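Long-range contacts in aldehyde dehydrogenase family protein (Pseudomonas syringae pv. tomato, PDB 6X9L), which oxidises long-chain aliphatic aldehydes as a member of the aldehyde dehydrogenase family, binding NAD as the probable electron acceptor: residues T142-E147 and L477-I482; D229-T234 and K252-E257; A270-A275 and I298-R303. The protein carries 1 engineered substitution. All blocks are in the same frame, centred on the assembly; numbering follows the deposited sequence.

Contact 1: T142-E147 and L477-I482; sequences TAIERE and LETKAI
The planar guanidinium of Arg146 has Thr479 OG1 over one face, with the backbone oxygens of Leu477 and Glu478 at its edge, near its plane. It sits on an antiparallel strand pair at the margin of the aldehyde dehydrogenase fold, where the sheet runs on into the second subunit: Ala481 and Ile482 pair in parallel with a strand of that chain. Bends at chi2 (-71°) and chi3 fold the arginine across to the partner strand, and NH1 makes a weak hydrogen bond of 3.3 Å to Glu478 O. Thr479 runs alongside it, its hydroxyl above the cation rather than on an N-H. Backbone bonds hold the register: Ile482 N reaches Ala143 O at 2.8 Å, almost straight at 176°, and Glu145 N meets Lys480 O at 3.0 Å. On the other face of the sheet, which carries Glu145, Glu147, Lys480 and Ile482, the methyl CD1 of Ile482 packs against the carboxylate end of Glu145. Charged side chains suit this face because the second subunit supplies partners: Tyr459 of that chain bonds Glu147 OE2, and its Ile438 O accepts from Lys480. The lysine leaves with CG anti to the backbone N and turns at chi3 (-81°), crossing Glu147 obliquely. Its NZ completes a salt bridge with Glu147 OE1 at 2.9 Å, on the syn lone pair of that oxygen.

Contact 2: D229-T234 and K252-E257; sequences DMISIT and KRVTQE. With NAD (nicotinamide-adenine-dinucleotide), chain D.
At the C-terminal ends of the two strands, Thr234 and Glu257 lie side by side against the nicotinamide end of NAD, Thr234 at the ring and Glu257 at the carboxamide. The methyl CG2 of Thr234, anti to the backbone N, touches the ring at C4N, 3.4 Å away, the carbon that takes the hydride in this chemistry. Glu257 bends at chi2 (-93°), and its OE1 receives a weak hydrogen bond from the amide N7N of NAD at 3.1 Å. On the other face of the sheet, Ile233 CD1 comes within 3.7 Å of the adenosine ribose oxygen O4B of NAD. Threonine suits its place because its two branches divide the work: OG1 stays beside the backbone N and is bonded to Lys168, which also binds Ser232 OG. Behind this shell the strands are locked in parallel register. Ile231 N lies almost on the extended C=O axis of Arg253, 2.9 Å from its O, and Ile233 N meets Thr255 O at 2.8 Å. Glu257 N bonds Ile233 O at 2.9 Å, which ties the NAD-binding glutamate to the neighbouring strand. Further back on the glutamate's face, the extended Met230 crosses Thr255, CE lying 3.8 Å from OG1. On the opposite face the branched aliphatics Ile233 and Val254 pack on helix 237-247, and Ile231 on strand 143-155, while the amide oxygen of Gln256 is held by Asn464. Strand, helix and neighbouring parallel strand form a beta-alpha-beta crossover, the unit from which the Rossmann-like NAD-binding domain of aldehyde dehydrogenases is built.

Contact 3: A270-A275 and I298-R303; sequences ADFANA and IVPRNR
This is plain structural packing, away from the substrate and cofactor sites, between the first turn of helix 272-284 and the end of strand 296-300, two elements of one beta-alpha-beta unit. A single aromatic ring carries it. Phe272 meets Pro300 tip to tip, its CZ 3.4 Å from CD of the proline, while Val299 CG1 lies 4.1 Å from CE2; both aliphatic groups come in at the ring edge, near its plane. Arg303 is placed differently. Its CB lies over one face of the ring, offset toward the rim, and its chain, bent at chi2 (-71°) and chi3, carries the guanidinium across so that Phe272 CG sits over the centre of one guanidinium face. The two planes are 47° apart, so the groups cross obliquely instead of stacking flat, and NH2 comes to 3.4 Å from Phe272 CD1. A flat aromatic suits the spot because its edge packs on Pro300 and Val299 while one face lies against Arg303 CB. Both terminal nitrogens have polar partners: NH1 of Arg303 forms a salt bridge with Glu306, and NH2 donates to a water at 2.9 Å. That water also accepts a weak bond from Phe272 N, just after the N-cap residue Asp271. Around the contact, Phe272 and Val299 both touch Leu266 of strand 263-266 and Val307 of helix 304-316, while Pro300 rests on Tyr402 of strand 396-402.

Following the chain from the N terminus, the first of the paired segments is the start of strand 143-155, but contact 1 closes only when 477-482 returns over 300 residues later, so its loop encloses both other contacts. Within it, contact 2 closes across a single helix, and contact 3 opens afterwards at the start of helix 272-284 and closes 23 residues on; these two follow in series without crossing. Contacts 1 and 2 belong to the same mixed sheet and touch, Arg253 NH1 reaching Leu477 O at 3.0 Å, and both border the second subunit. Contact 3 joins a helix to strand 296-300 of the other large sheet, its centre about 39 Å from that of contact 2, across the chain's centre.

Contact 1: T142-E147 and L477-I482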
# COMPACT_ATOMS: atom_id res chain seq x y z
N THR A 142 22.85 -0.14 -11.80
CA THR A 142 21.66 0.40 -11.17
C THR A 142 21.84 0.38 -9.66
O THR A 142 22.31 -0.61 -9.10
CB THR A 142 20.38 -0.40 -11.54
OG1 THR A 142 20.07 -0.21 -12.92
CG2 THR A 142 19.19 0.04 -10.68
N ALA A 143 21.46 1.47 -9.00
CA ALA A 143 21.54 1.59 -7.56
C ALA A 143 20.14 1.83 -6.99
O ALA A 143 19.36 2.60 -7.55
CB ALA A 143 22.48 2.74 -7.13
N ILE A 144 19.84 1.14 -5.89
CA ILE A 144 18.59 1.30 -5.16
C ILE A 144 18.86 2.17 -3.94
O ILE A 144 19.70 1.83 -3.10
CB ILE A 144 18.03 -0.06 -4.71
CG1 ILE A 144 18.13 -1.08 -5.85
CG2 ILE A 144 16.61 0.11 -4.15
CD1 ILE A 144 17.13 -0.90 -6.93
N GLU A 145 18.16 3.29 -3.83
CA GLU A 145 18.27 4.14 -2.66
C GLU A 145 16.92 4.18 -1.96
O GLU A 145 15.89 4.36 -2.60
CB GLU A 145 18.75 5.54 -3.05
CG GLU A 145 20.15 5.52 -3.68
CD GLU A 145 20.75 6.91 -3.86
OE1 GLU A 145 20.12 7.89 -3.39
OE2 GLU A 145 21.84 7.02 -4.46
N ARG A 146 16.92 3.97 -0.65
CA ARG A 146 15.72 4.02 0.16
C ARG A 146 15.68 5.36 0.87
O ARG A 146 16.63 5.72 1.58
CB ARG A 146 15.69 2.85 1.14
CG ARG A 146 15.57 1.50 0.46
CD ARG A 146 14.18 1.36 -0.12
NE ARG A 146 13.54 0.15 0.39
CZ ARG A 146 12.24 0.01 0.64
NH1 ARG A 146 11.40 1.02 0.45
NH2 ARG A 146 11.79 -1.15 1.11
N GLU A 147 14.60 6.12 0.66
CA GLU A 147 14.50 7.48 1.16
C GLU A 147 13.22 7.64 1.96
O GLU A 147 12.23 6.95 1.71
CB GLU A 147 14.49 8.50 0.01
CG GLU A 147 15.67 8.41 -0.90
CD GLU A 147 15.55 9.34 -2.10
OE1 GLU A 147 16.54 9.40 -2.89
OE2 GLU A 147 14.49 9.99 -2.26
N LEU A 477 9.66 4.35 3.92
CA LEU A 477 10.65 4.63 2.88
C LEU A 477 10.03 4.51 1.50
O LEU A 477 9.28 3.57 1.23
CB LEU A 477 11.84 3.68 2.99
CG LEU A 477 12.55 3.70 4.34
CD1 LEU A 477 13.47 2.51 4.45
CD2 LEU A 477 13.29 5.02 4.56
N GLU A 478 10.34 5.47 0.63
CA GLU A 478 10.15 5.28 -0.80
C GLU A 478 11.25 4.40 -1.36
O GLU A 478 12.20 4.03 -0.66
CB GLU A 478 10.15 6.61 -1.54
CG GLU A 478 8.84 7.34 -1.49
CD GLU A 478 7.74 6.66 -2.30
OE1 GLU A 478 6.69 7.31 -2.50
OE2 GLU A 478 7.93 5.49 -2.74
N THR A 479 11.14 4.08 -2.64
CA THR A 479 12.10 3.22 -3.32
C THR A 479 12.49 3.89 -4.63
O THR A 479 11.63 4.26 -5.44
CB THR A 479 11.49 1.83 -3.54
OG1 THR A 479 11.43 1.16 -2.27
CG2 THR A 479 12.31 1.00 -4.52
N LYS A 480 13.80 4.07 -4.82
CA LYS A 480 14.31 4.77 -5.99
C LYS A 480 15.30 3.89 -6.72
O LYS A 480 16.15 3.24 -6.10
CB LYS A 480 14.95 6.09 -5.59
CG LYS A 480 15.62 6.80 -6.75
CD LYS A 480 16.30 8.06 -6.28
CE LYS A 480 15.30 9.20 -6.15
NZ LYS A 480 15.92 10.38 -5.51
N ALA A 481 15.19 3.84 -8.05
CA ALA A 481 16.16 3.15 -8.89
C ALA A 481 16.92 4.20 -9.69
O ALA A 481 16.32 5.02 -10.39
CB ALA A 481 15.50 2.14 -9.83
N ILE A 482 18.24 4.20 -9.53
CA ILE A 482 19.10 5.06 -10.33
C ILE A 482 19.76 4.18 -11.37
O ILE A 482 20.82 3.60 -11.11
CB ILE A 482 20.12 5.79 -9.45
CG1 ILE A 482 19.40 6.56 -8.36
CG2 ILE A 482 20.97 6.76 -10.30
CD1 ILE A 482 20.33 7.26 -7.43

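Contact 2: D229-T234 and K252-E257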
# COMPACT_ATOMS: atom_id res chain seq x y z
N ASP A 229 2.39 13.24 2.74
CA ASP A 229 2.79 12.25 1.76
C ASP A 229 2.30 10.86 2.11
O ASP A 229 2.24 10.00 1.23
CB ASP A 229 4.31 12.23 1.64
CG ASP A 229 4.87 13.60 1.37
OD1 ASP A 229 4.47 14.18 0.34
OD2 ASP A 229 5.66 14.11 2.20
N MET A 230 1.97 10.63 3.37
CA MET A 230 1.57 9.32 3.83
C MET A 230 0.74 9.50 5.09
O MET A 230 0.93 10.45 5.84
CB MET A 230 2.78 8.44 4.13
CG MET A 230 2.45 7.34 5.12
SD MET A 230 3.83 6.27 5.47
CE MET A 230 3.11 5.33 6.80
N ILE A 231 -0.20 8.57 5.29
CA ILE A 231 -1.02 8.52 6.50
C ILE A 231 -1.08 7.06 6.98
O ILE A 231 -1.24 6.13 6.18
CB ILE A 231 -2.44 9.09 6.29
CG1 ILE A 231 -3.19 9.14 7.63
CG2 ILE A 231 -3.25 8.26 5.29
CD1 ILE A 231 -4.31 10.16 7.68
N SER A 232 -0.91 6.88 8.28
CA SER A 232 -0.97 5.58 8.92
C SER A 232 -1.99 5.65 10.05
O SER A 232 -1.93 6.55 10.90
CB SER A 232 0.41 5.16 9.47
OG SER A 232 0.33 3.88 10.07
N ILE A 233 -2.94 4.73 10.05
CA ILE A 233 -4.01 4.72 11.03
C ILE A 233 -4.14 3.33 11.63
O ILE A 233 -4.19 2.33 10.90
CB ILE A 233 -5.36 5.17 10.45
CG1 ILE A 233 -6.43 5.06 11.55
CG2 ILE A 233 -5.73 4.35 9.20
CD1 ILE A 233 -7.71 5.83 11.29
N THR A 234 -4.20 3.29 12.96
CA THR A 234 -4.59 2.13 13.75
C THR A 234 -5.93 2.46 14.41
O THR A 234 -6.00 3.33 15.29
CB THR A 234 -3.52 1.83 14.78
OG1 THR A 234 -2.31 1.47 14.08
CG2 THR A 234 -3.96 0.72 15.71
N LYS A 252 -1.88 9.47 -1.43
CA LYS A 252 -0.97 9.18 -0.33
C LYS A 252 -0.73 7.69 -0.21
O LYS A 252 -1.52 6.87 -0.68
CB LYS A 252 -1.51 9.70 0.99
CG LYS A 252 -2.41 10.87 0.86
CD LYS A 252 -2.46 11.65 2.15
CE LYS A 252 -3.16 12.96 1.92
NZ LYS A 252 -2.73 13.86 2.97
N ARG A 253 0.40 7.34 0.42
CA ARG A 253 0.59 6.01 0.98
C ARG A 253 -0.30 5.85 2.21
O ARG A 253 -0.27 6.69 3.11
CB ARG A 253 2.04 5.76 1.37
CG ARG A 253 2.18 4.41 2.10
CD ARG A 253 3.63 3.97 2.23
NE ARG A 253 4.30 3.91 0.93
CZ ARG A 253 5.61 3.76 0.79
NH1 ARG A 253 6.38 3.66 1.87
NH2 ARG A 253 6.15 3.72 -0.41
N VAL A 254 -1.09 4.79 2.22
CA VAL A 254 -2.09 4.54 3.25
C VAL A 254 -1.69 3.27 3.99
O VAL A 254 -1.58 2.20 3.38
CB VAL A 254 -3.50 4.41 2.64
CG1 VAL A 254 -4.52 3.91 3.68
CG2 VAL A 254 -3.95 5.75 2.00
N THR A 255 -1.48 3.39 5.29
CA THR A 255 -1.17 2.26 6.14
C THR A 255 -2.29 2.10 7.16
O THR A 255 -2.66 3.07 7.83
CB THR A 255 0.18 2.45 6.82
OG1 THR A 255 1.21 2.13 5.87
CG2 THR A 255 0.31 1.54 8.01
N GLN A 256 -2.82 0.88 7.29
CA GLN A 256 -4.01 0.63 8.12
C GLN A 256 -3.84 -0.64 8.94
O GLN A 256 -3.49 -1.70 8.41
CB GLN A 256 -5.28 0.51 7.27
CG GLN A 256 -5.52 1.69 6.35
CD GLN A 256 -6.43 1.33 5.21
OE1 GLN A 256 -6.03 0.61 4.29
NE2 GLN A 256 -7.68 1.81 5.26
N GLU A 257 -4.11 -0.52 10.23
CA GLU A 257 -4.15 -1.62 11.18
C GLU A 257 -5.55 -1.57 11.78
O GLU A 257 -5.85 -0.67 12.56
CB GLU A 257 -3.09 -1.46 12.26
CG GLU A 257 -1.67 -1.37 11.76
CD GLU A 257 -0.99 -2.72 11.74
OE1 GLU A 257 -1.65 -3.69 12.18
OE2 GLU A 257 0.17 -2.82 11.28
PA NAD D . -11.58 4.21 15.98
O1A NAD D . -11.54 3.59 14.63
O2A NAD D . -12.94 4.61 16.40
O5B NAD D . -10.57 5.46 16.09
C5B NAD D . -9.19 5.31 15.81
C4B NAD D . -8.55 6.69 15.55
O4B NAD D . -9.15 7.27 14.42
C3B NAD D . -8.78 7.68 16.68
O3B NAD D . -7.62 8.49 16.80
C2B NAD D . -9.95 8.52 16.20
O2B NAD D . -9.93 9.84 16.71
C1B NAD D . -9.66 8.56 14.73
N9A NAD D . -10.84 8.72 13.89
C8A NAD D . -12.14 8.35 14.14
N7A NAD D . -12.86 8.65 13.04
C5A NAD D . -12.04 9.20 12.11
C6A NAD D . -12.25 9.67 10.82
N6A NAD D . -13.43 9.49 10.23
N1A NAD D . -11.18 10.16 10.11
C2A NAD D . -9.92 10.19 10.65
N3A NAD D . -9.71 9.72 11.93
C4A NAD D . -10.77 9.24 12.63
O3 NAD D . -10.83 3.20 16.99
PN NAD D . -11.44 2.38 18.24
O1N NAD D . -12.46 1.42 17.74
O2N NAD D . -11.78 3.31 19.32
O5D NAD D . -10.03 1.61 18.53
C5D NAD D . -10.03 0.21 18.71
C4D NAD D . -9.90 -0.45 17.34
O4D NAD D . -8.56 -0.35 16.88
C3D NAD D . -10.22 -1.93 17.42
O3D NAD D . -10.85 -2.33 16.23
C2D NAD D . -8.85 -2.55 17.46
O2D NAD D . -8.86 -3.89 17.01
C1D NAD D . -8.08 -1.63 16.52
N1N NAD D . -6.65 -1.85 16.76
C2N NAD D . -5.88 -2.42 15.78
C3N NAD D . -4.54 -2.67 16.01
C7N NAD D . -3.66 -3.31 14.97
O7N NAD D . -2.28 -3.24 15.19
N7N NAD D . -4.17 -3.94 13.91
C4N NAD D . -3.97 -2.36 17.24
C5N NAD D . -4.76 -1.79 18.23
C6N NAD D . -6.11 -1.55 17.98

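Contact 3: A270-A275 and I298-R303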
# COMPACT_ATOMS: atom_id res chain seq x y z
N ALA A 270 -3.39 -31.56 21.88
CA ALA A 270 -2.95 -30.52 22.84
C ALA A 270 -3.29 -30.91 24.27
O ALA A 270 -4.21 -31.65 24.45
CB ALA A 270 -3.57 -29.21 22.48
N ASP A 271 -2.55 -30.39 25.24
CA ASP A 271 -2.85 -30.66 26.66
C ASP A 271 -3.93 -29.66 27.05
O ASP A 271 -3.61 -28.64 27.59
CB ASP A 271 -1.58 -30.50 27.48
CG ASP A 271 -1.77 -30.69 28.97
OD1 ASP A 271 -2.83 -31.11 29.37
OD2 ASP A 271 -0.82 -30.40 29.70
N PHE A 272 -5.18 -30.07 26.94
CA PHE A 272 -6.34 -29.17 27.11
C PHE A 272 -6.34 -28.52 28.48
O PHE A 272 -6.55 -27.34 28.56
CB PHE A 272 -7.62 -29.92 26.76
CG PHE A 272 -7.91 -29.94 25.28
CD1 PHE A 272 -7.32 -30.88 24.46
CD2 PHE A 272 -8.74 -29.00 24.71
CE1 PHE A 272 -7.57 -30.88 23.11
CE2 PHE A 272 -8.99 -29.01 23.36
CZ PHE A 272 -8.41 -29.95 22.56
N ALA A 273 -6.00 -29.25 29.52
CA ALA A 273 -5.99 -28.64 30.87
C ALA A 273 -4.99 -27.50 30.92
O ALA A 273 -5.28 -26.53 31.56
CB ALA A 273 -5.64 -29.69 31.87
N ASN A 274 -3.82 -27.64 30.30
CA ASN A 274 -2.82 -26.56 30.36
C ASN A 274 -2.97 -25.57 29.21
O ASN A 274 -2.30 -24.56 29.28
CB ASN A 274 -1.40 -27.10 30.34
CG ASN A 274 -1.04 -27.74 31.66
OD1 ASN A 274 0.00 -28.36 31.79
ND2 ASN A 274 -1.90 -27.59 32.64
N ALA A 275 -3.78 -25.84 28.20
CA ALA A 275 -3.85 -24.88 27.08
C ALA A 275 -5.11 -24.01 27.11
O ALA A 275 -5.06 -22.95 26.57
CB ALA A 275 -3.70 -25.60 25.76
N ILE A 298 -11.20 -22.59 19.07
CA ILE A 298 -11.72 -23.63 18.19
C ILE A 298 -11.16 -24.97 18.66
O ILE A 298 -9.94 -25.17 18.68
CB ILE A 298 -11.38 -23.33 16.73
CG1 ILE A 298 -11.97 -21.97 16.36
CG2 ILE A 298 -11.92 -24.40 15.80
CD1 ILE A 298 -11.28 -21.28 15.21
N VAL A 299 -12.06 -25.88 19.03
CA VAL A 299 -11.69 -27.07 19.80
C VAL A 299 -12.51 -28.25 19.33
O VAL A 299 -13.61 -28.10 18.78
CB VAL A 299 -11.92 -26.85 21.32
CG1 VAL A 299 -11.01 -25.75 21.85
CG2 VAL A 299 -13.36 -26.49 21.60
N PRO A 300 -11.97 -29.47 19.51
CA PRO A 300 -12.69 -30.69 19.09
C PRO A 300 -14.02 -30.86 19.81
O PRO A 300 -14.11 -30.66 21.02
CB PRO A 300 -11.72 -31.82 19.45
CG PRO A 300 -10.38 -31.17 19.50
CD PRO A 300 -10.61 -29.77 19.98
N ARG A 301 -15.05 -31.26 19.06
CA ARG A 301 -16.39 -31.32 19.64
C ARG A 301 -16.41 -32.21 20.87
O ARG A 301 -16.94 -31.84 21.92
CB ARG A 301 -17.40 -31.82 18.61
CG ARG A 301 -18.85 -31.79 19.08
CD ARG A 301 -19.83 -31.90 17.90
NE ARG A 301 -20.27 -30.58 17.41
CZ ARG A 301 -19.85 -30.00 16.29
NH1 ARG A 301 -18.98 -30.61 15.51
NH2 ARG A 301 -20.31 -28.80 15.94
N ASN A 302 -15.82 -33.39 20.76
CA ASN A 302 -15.79 -34.33 21.88
C ASN A 302 -14.98 -33.79 23.05
O ASN A 302 -14.82 -34.47 24.07
CB ASN A 302 -15.21 -35.66 21.43
CG ASN A 302 -13.76 -35.56 21.04
OD1 ASN A 302 -13.27 -34.49 20.67
ND2 ASN A 302 -13.05 -36.68 21.13
N ARG A 303 -14.43 -32.58 22.92
CA ARG A 303 -13.69 -31.97 24.02
C ARG A 303 -14.34 -30.69 24.52
O ARG A 303 -13.84 -30.09 25.47
CB ARG A 303 -12.23 -31.69 23.59
CG ARG A 303 -11.42 -32.95 23.28
CD ARG A 303 -11.08 -33.76 24.55
NE ARG A 303 -9.64 -33.85 24.77
CZ ARG A 303 -9.07 -33.76 25.97
NH1 ARG A 303 -9.82 -33.57 27.04
NH2 ARG A 303 -7.75 -33.86 26.10
O HOH W 1 -6.13 -32.90 28.25